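Local coordinates for Svp1-like protein 2 (Kluyveromyces lactis, PDB 4V16) that probably binds phosphatidylinositol 3,5-bisphosphate through its beta-propeller domain and so associates with membranes, at residues A[18-23]-A[283-288]; A[28-33]-A[57-62]. All blocks are in the same frame, centred on the assembly; numbering follows the deposited sequence.

How the contacts relate
Both contacts join neighbouring blades of a seven-bladed propeller, and both involve the blade of residues 19-52. Contact 1 lies nearer the centre of the chain and sets the inner strand 19-22 beside 285-288, the inner strand of the last blade, which closes the ring. Contact 2 sits farther out, where strand 28-32, the partner of 19-22 in the same sheet, packs on strand 59-61 of the next blade. Both are buried, but their chemistry differs: contact 1 combines a salt bridge with aromatic rings, whereas contact 2 is mostly aliphatic with one hydrogen bond from a serine hydroxyl. A classic beta bulge, Val18 and Asp19 facing Ser32, connects the two contacts.

Contact 1. Residues A[18-23]-A[283-288]; sequences VDYEFN and DCKIAW
The ammonium nitrogen of Lys285 is gripped from strand 19-22 by two oxygens and a ring. It donates to Tyr20 O, with NZ 2.8 Å away and in the carbonyl plane, and forms a salt bridge with Glu21, whose OE1 lies 2.8 Å from NZ. NZ meets that carboxylate from above its plane, 68° out, while the other oxygen, OE2, accepts the backbone N-H of Phe22, which helps fix the carboxylate's rotation. Above the Tyr20 ring, NZ stands 4.7 Å from the centroid and almost on the ring normal, a cation-pi contact. With CG anti to the carbonyl carbon (chi1 -68°) and the chain extended beyond it, the methylenes run past the phenol: CG comes to 3.4 Å from Tyr20 CE2, and CE makes a CH-pi contact over the same face. A long, flexible chain with a cationic tip suits this place, because its methylenes pack on the ring while the tip carries the charge to the two oxygens. An alanine here would probably leave the Tyr20 carbonyl and the Glu21 carboxylate without this donor and open a gap over the phenol ring.

The far end of the tyrosine is held too: its hydroxyl donates to Asp283 OD2 over 2.7 Å between OH and OD2, again from above the carboxylate plane. Phe22 supplies the apolar side, Ala287 CB lying over its ring face at 3.6 Å from the centroid; a methyl is small enough to let the ring come close. From strand 227-232 of the preceding blade, Asp229 OD2 accepts from Ile286 N, while Arg231, which also touches Phe22, donates from NE to Ile286 O. The inner strands run roughly parallel, 25° apart, and meet through side chains, as inner strands of adjacent blades do where a beta-propeller closes.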
loop_
_atom_site.group_PDB
_atom_site.type_symbol
_atom_site.label_atom_id
_atom_site.label_comp_id
_atom_site.label_asym_id
_atom_site.label_seq_id
_atom_site.Cartn_x
_atom_site.Cartn_y
_atom_site.Cartn_z
ATOM N N VAL A 18 14.170 -2.655 7.529
ATOM C CA VAL A 18 13.692 -1.463 8.217
ATOM C C VAL A 18 12.331 -1.047 7.671
ATOM O O VAL A 18 11.385 -0.829 8.428
ATOM C CB VAL A 18 14.689 -0.296 8.067
ATOM C CG1 VAL A 18 14.117 0.994 8.653
ATOM C CG2 VAL A 18 16.017 -0.645 8.729
ATOM N N ASP A 19 12.246 -0.927 6.351
ATOM C CA ASP A 19 10.985 -0.640 5.684
ATOM C C ASP A 19 10.944 -1.343 4.334
ATOM O O ASP A 19 11.983 -1.675 3.763
ATOM C CB ASP A 19 10.790 0.868 5.502
ATOM C CG ASP A 19 9.369 1.229 5.089
ATOM O OD1 ASP A 19 8.414 0.657 5.660
ATOM O OD2 ASP A 19 9.205 2.081 4.189
ATOM N N TYR A 20 9.736 -1.572 3.833
ATOM C CA TYR A 20 9.546 -2.216 2.542
ATOM C C TYR A 20 8.240 -1.744 1.920
ATOM O O TYR A 20 7.295 -1.409 2.632
ATOM C CB TYR A 20 9.550 -3.741 2.689
ATOM C CG TYR A 20 8.373 -4.288 3.468
ATOM C CD1 TYR A 20 8.214 -4.000 4.817
ATOM C CD2 TYR A 20 7.428 -5.100 2.856
ATOM C CE1 TYR A 20 7.144 -4.496 5.533
ATOM C CE2 TYR A 20 6.352 -5.604 3.566
ATOM C CZ TYR A 20 6.216 -5.298 4.905
ATOM O OH TYR A 20 5.151 -5.793 5.622
ATOM N N GLU A 21 8.192 -1.711 0.593
ATOM C CA GLU A 21 6.993 -1.274 -0.112
ATOM C C GLU A 21 7.065 -1.648 -1.591
ATOM O O GLU A 21 8.151 -1.750 -2.159
ATOM C CB GLU A 21 6.808 0.239 0.045
ATOM C CG GLU A 21 5.501 0.781 -0.514
ATOM C CD GLU A 21 4.280 0.160 0.138
ATOM O OE1 GLU A 21 3.835 0.680 1.186
ATOM O OE2 GLU A 21 3.764 -0.846 -0.400
ATOM N N PHE A 22 5.906 -1.865 -2.205
ATOM C CA PHE A 22 5.840 -2.139 -3.635
ATOM C C PHE A 22 5.735 -0.839 -4.426
ATOM O O PHE A 22 5.454 0.217 -3.863
ATOM C CB PHE A 22 4.645 -3.036 -3.970
ATOM C CG PHE A 22 4.669 -4.370 -3.279
ATOM C CD1 PHE A 22 5.594 -5.334 -3.638
ATOM C CD2 PHE A 22 3.756 -4.662 -2.281
ATOM C CE1 PHE A 22 5.613 -6.562 -3.007
ATOM C CE2 PHE A 22 3.771 -5.888 -1.648
ATOM C CZ PHE A 22 4.700 -6.839 -2.011
ATOM N N ASN A 23 5.957 -0.920 -5.733
ATOM C CA ASN A 23 5.684 0.207 -6.612
ATOM C C ASN A 23 4.214 0.181 -7.018
ATOM O O ASN A 23 3.460 -0.689 -6.580
ATOM C CB ASN A 23 6.596 0.182 -7.840
ATOM C CG ASN A 23 6.510 -1.118 -8.609
ATOM O OD1 ASN A 23 6.080 -2.142 -8.079
ATOM N ND2 ASN A 23 6.935 -1.085 -9.866
ATOM N N ASP A 283 3.369 -8.654 10.403
ATOM C CA ASP A 283 3.097 -7.717 9.318
ATOM C C ASP A 283 3.442 -8.355 7.980
ATOM O O ASP A 283 4.315 -9.218 7.904
ATOM C CB ASP A 283 3.896 -6.421 9.511
ATOM C CG ASP A 283 3.493 -5.327 8.532
ATOM O OD1 ASP A 283 2.277 -5.106 8.345
ATOM O OD2 ASP A 283 4.392 -4.682 7.950
ATOM N N CYS A 284 2.745 -7.936 6.929
ATOM C CA CYS A 284 3.057 -8.378 5.575
ATOM C C CYS A 284 2.435 -7.423 4.565
ATOM O O CYS A 284 1.728 -6.486 4.941
ATOM C CB CYS A 284 2.559 -9.808 5.339
ATOM S SG CYS A 284 0.758 -9.988 5.233
ATOM N N LYS A 285 2.710 -7.652 3.285
ATOM C CA LYS A 285 2.096 -6.863 2.222
ATOM C C LYS A 285 1.799 -7.730 1.004
ATOM O O LYS A 285 2.603 -8.582 0.615
ATOM C CB LYS A 285 2.993 -5.684 1.840
ATOM C CG LYS A 285 3.106 -4.643 2.942
ATOM C CD LYS A 285 3.830 -3.389 2.486
ATOM C CE LYS A 285 3.875 -2.353 3.603
ATOM N NZ LYS A 285 4.544 -1.087 3.195
ATOM N N ILE A 286 0.629 -7.503 0.417
ATOM C CA ILE A 286 0.146 -8.293 -0.705
ATOM C C ILE A 286 0.539 -7.642 -2.030
ATOM O O ILE A 286 0.602 -6.417 -2.132
ATOM C CB ILE A 286 -1.390 -8.452 -0.669
ATOM C CG1 ILE A 286 -1.872 -8.870 0.724
ATOM C CG2 ILE A 286 -1.842 -9.471 -1.704
ATOM C CD1 ILE A 286 -3.342 -8.612 0.948
ATOM N N ALA A 287 0.797 -8.468 -3.039
ATOM C CA ALA A 287 1.064 -7.977 -4.386
ATOM C C ALA A 287 0.528 -8.946 -5.429
ATOM O O ALA A 287 0.872 -10.127 -5.428
ATOM C CB ALA A 287 2.549 -7.762 -4.588
ATOM N N TRP A 288 -0.324 -8.438 -6.313
ATOM C CA TRP A 288 -0.798 -9.214 -7.450
ATOM C C TRP A 288 0.239 -9.204 -8.566
ATOM O O TRP A 288 0.628 -8.142 -9.050
ATOM C CB TRP A 288 -2.121 -8.659 -7.972
ATOM C CG TRP A 288 -3.280 -8.859 -7.052
ATOM C CD1 TRP A 288 -3.623 -8.086 -5.983
ATOM C CD2 TRP A 288 -4.264 -9.896 -7.129
ATOM N NE1 TRP A 288 -4.758 -8.578 -5.386
ATOM C CE2 TRP A 288 -5.172 -9.690 -6.071
ATOM C CE3 TRP A 288 -4.466 -10.979 -7.990
ATOM C CZ2 TRP A 288 -6.264 -10.529 -5.850
ATOM C CZ3 TRP A 288 -5.548 -11.810 -7.770
ATOM C CH2 TRP A 288 -6.434 -11.580 -6.707
#

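Contact 2. Residues A[28-33]-A[57-62]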
loop_
_atom_site.group_PDB
_atom_site.type_symbol
_atom_site.label_atom_id
_atom_site.label_comp_id
_atom_site.label_asym_id
_atom_site.label_seq_id
_atom_site.Cartn_x
_atom_site.Cartn_y
_atom_site.Cartn_z
ATOM N N CYS A 28 7.689 -4.349 -8.625
ATOM C CA CYS A 28 8.944 -4.175 -7.900
ATOM C C CYS A 28 8.727 -4.095 -6.394
ATOM O O CYS A 28 7.682 -3.639 -5.929
ATOM C CB CYS A 28 9.669 -2.912 -8.374
ATOM S SG CYS A 28 10.404 -3.041 -10.022
ATOM N N LEU A 29 9.728 -4.553 -5.647
ATOM C CA LEU A 29 9.757 -4.433 -4.195
ATOM C C LEU A 29 11.031 -3.714 -3.786
ATOM O O LEU A 29 12.132 -4.168 -4.096
ATOM C CB LEU A 29 9.687 -5.808 -3.526
ATOM C CG LEU A 29 9.900 -5.847 -2.007
ATOM C CD1 LEU A 29 8.745 -5.185 -1.273
ATOM C CD2 LEU A 29 10.089 -7.277 -1.533
ATOM N N ILE A 30 10.878 -2.589 -3.096
ATOM C CA ILE A 30 12.021 -1.839 -2.593
ATOM C C ILE A 30 12.054 -1.936 -1.072
ATOM O O ILE A 30 11.030 -1.772 -0.408
ATOM C CB ILE A 30 11.979 -0.361 -3.045
ATOM C CG1 ILE A 30 13.238 0.374 -2.584
ATOM C CG2 ILE A 30 10.722 0.339 -2.531
ATOM C CD1 ILE A 30 13.494 1.660 -3.342
ATOM N N VAL A 31 13.234 -2.225 -0.532
ATOM C CA VAL A 31 13.411 -2.401 0.905
ATOM C C VAL A 31 14.613 -1.601 1.382
ATOM O O VAL A 31 15.520 -1.311 0.603
ATOM C CB VAL A 31 13.607 -3.892 1.286
ATOM C CG1 VAL A 31 12.541 -4.763 0.635
ATOM C CG2 VAL A 31 14.997 -4.382 0.897
ATOM N N SER A 32 14.613 -1.252 2.664
ATOM C CA SER A 32 15.742 -0.562 3.275
ATOM C C SER A 32 16.252 -1.340 4.483
ATOM O O SER A 32 15.469 -1.862 5.279
ATOM C CB SER A 32 15.349 0.856 3.689
ATOM O OG SER A 32 14.359 0.837 4.703
ATOM N N THR A 33 17.572 -1.424 4.596
ATOM C CA THR A 33 18.221 -2.040 5.743
ATOM C C THR A 33 19.051 -0.968 6.435
ATOM O O THR A 33 19.149 0.156 5.937
ATOM C CB THR A 33 19.111 -3.227 5.327
ATOM O OG1 THR A 33 20.228 -2.754 4.564
ATOM C CG2 THR A 33 18.318 -4.223 4.498
ATOM N N GLY A 57 15.411 5.471 6.169
ATOM C CA GLY A 57 14.198 5.078 6.868
ATOM C C GLY A 57 13.151 4.532 5.916
ATOM O O GLY A 57 13.401 3.553 5.211
ATOM N N THR A 58 11.979 5.163 5.890
ATOM C CA THR A 58 10.923 4.759 4.969
ATOM C C THR A 58 11.381 5.079 3.546
ATOM O O THR A 58 11.989 6.125 3.309
ATOM C CB THR A 58 9.579 5.473 5.248
ATOM O OG1 THR A 58 9.600 6.777 4.654
ATOM C CG2 THR A 58 9.294 5.589 6.754
ATOM N N ILE A 59 11.084 4.187 2.605
ATOM C CA ILE A 59 11.587 4.322 1.243
ATOM C C ILE A 59 10.510 3.954 0.231
ATOM O O ILE A 59 9.783 2.974 0.407
ATOM C CB ILE A 59 12.837 3.445 1.021
ATOM C CG1 ILE A 59 13.412 3.688 -0.373
ATOM C CG2 ILE A 59 12.509 1.970 1.238
ATOM C CD1 ILE A 59 14.818 3.178 -0.540
ATOM N N ARG A 60 10.413 4.758 -0.822
ATOM C CA ARG A 60 9.421 4.555 -1.866
ATOM C C ARG A 60 10.076 4.617 -3.233
ATOM O O ARG A 60 11.226 5.040 -3.368
ATOM C CB ARG A 60 8.311 5.602 -1.769
ATOM C CG ARG A 60 7.464 5.504 -0.514
ATOM C CD ARG A 60 6.624 4.242 -0.504
ATOM N NE ARG A 60 5.798 4.156 0.695
ATOM C CZ ARG A 60 6.205 3.653 1.856
ATOM N NH1 ARG A 60 7.439 3.181 1.992
ATOM N NH2 ARG A 60 5.375 3.621 2.889
ATOM N N MET A 61 9.322 4.208 -4.246
ATOM C CA MET A 61 9.843 4.049 -5.594
ATOM C C MET A 61 8.817 4.544 -6.607
ATOM O O MET A 61 7.613 4.342 -6.428
ATOM C CB MET A 61 10.184 2.580 -5.839
ATOM C CG MET A 61 10.778 2.269 -7.192
ATOM S SD MET A 61 11.047 0.494 -7.371
ATOM C CE MET A 61 11.872 0.436 -8.961
ATOM N N LEU A 62 9.292 5.201 -7.661
ATOM C CA LEU A 62 8.408 5.718 -8.704
ATOM C C LEU A 62 8.358 4.787 -9.910
ATOM O O LEU A 62 9.239 4.827 -10.770
ATOM C CB LEU A 62 8.854 7.113 -9.146
ATOM C CG LEU A 62 8.006 7.766 -10.245
ATOM C CD1 LEU A 62 6.530 7.824 -9.855
ATOM C CD2 LEU A 62 8.526 9.163 -10.554
#
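Gly57's peptide carbonyl is the flat group that meets the opposite strand: Ser32 OG donates to Gly57 O at 2.9 Å, with a C=O...OG angle of 155° and the donor tilted 19° from the carbonyl plane. Ser32 holds OG between its backbone N and carbonyl carbon, where it also receives a weak bond from the backbone N of Asp19. A small hydroxyl suits a buried spot beside a main-chain oxygen. The second flat group, the guanidinium of Arg60, turns back on its own strand, NH1 donating to Ile59 O at 2.8 Å; that oxygen lies in the guanidinium plane, while NH1 sits above the plane of the carbonyl. Asp19 of the adjoining strand 19-22 ties this region to its own blade, its carboxylate bonding Ile59 N and bridging to Arg60.

Between the strands the contact is aliphatic. Ile30 and Ile59 cross at about a right angle, their CG1-CD1 branches overlapping, with the CD1 methyls 3.5 Å apart. In both, CG1 is anti to the backbone N (chi1 -175° in Ile59), which sends the longer branch across. Ile59 CG2 meets Ser32 CB at 3.9 Å, and Ile30 CG2 rests against Met61 CB at 4.0 Å. Met61, extended throughout, then reaches Cys28, SD lying 3.8 Å from Cys28 CB. Branched isoleucines fill the middle, and the slender thioether spans the wider end.

Ile68 touches both isoleucines, while Phe37 packs on Ile59 and Ile39 on Met61. With the chain turning a corner at Thr58, strand 59-61 enters the second blade, and its side chains pack against those of strand 28-32, which runs roughly antiparallel to it in the first blade: the face-to-face packing of neighbouring blades in a beta-propeller.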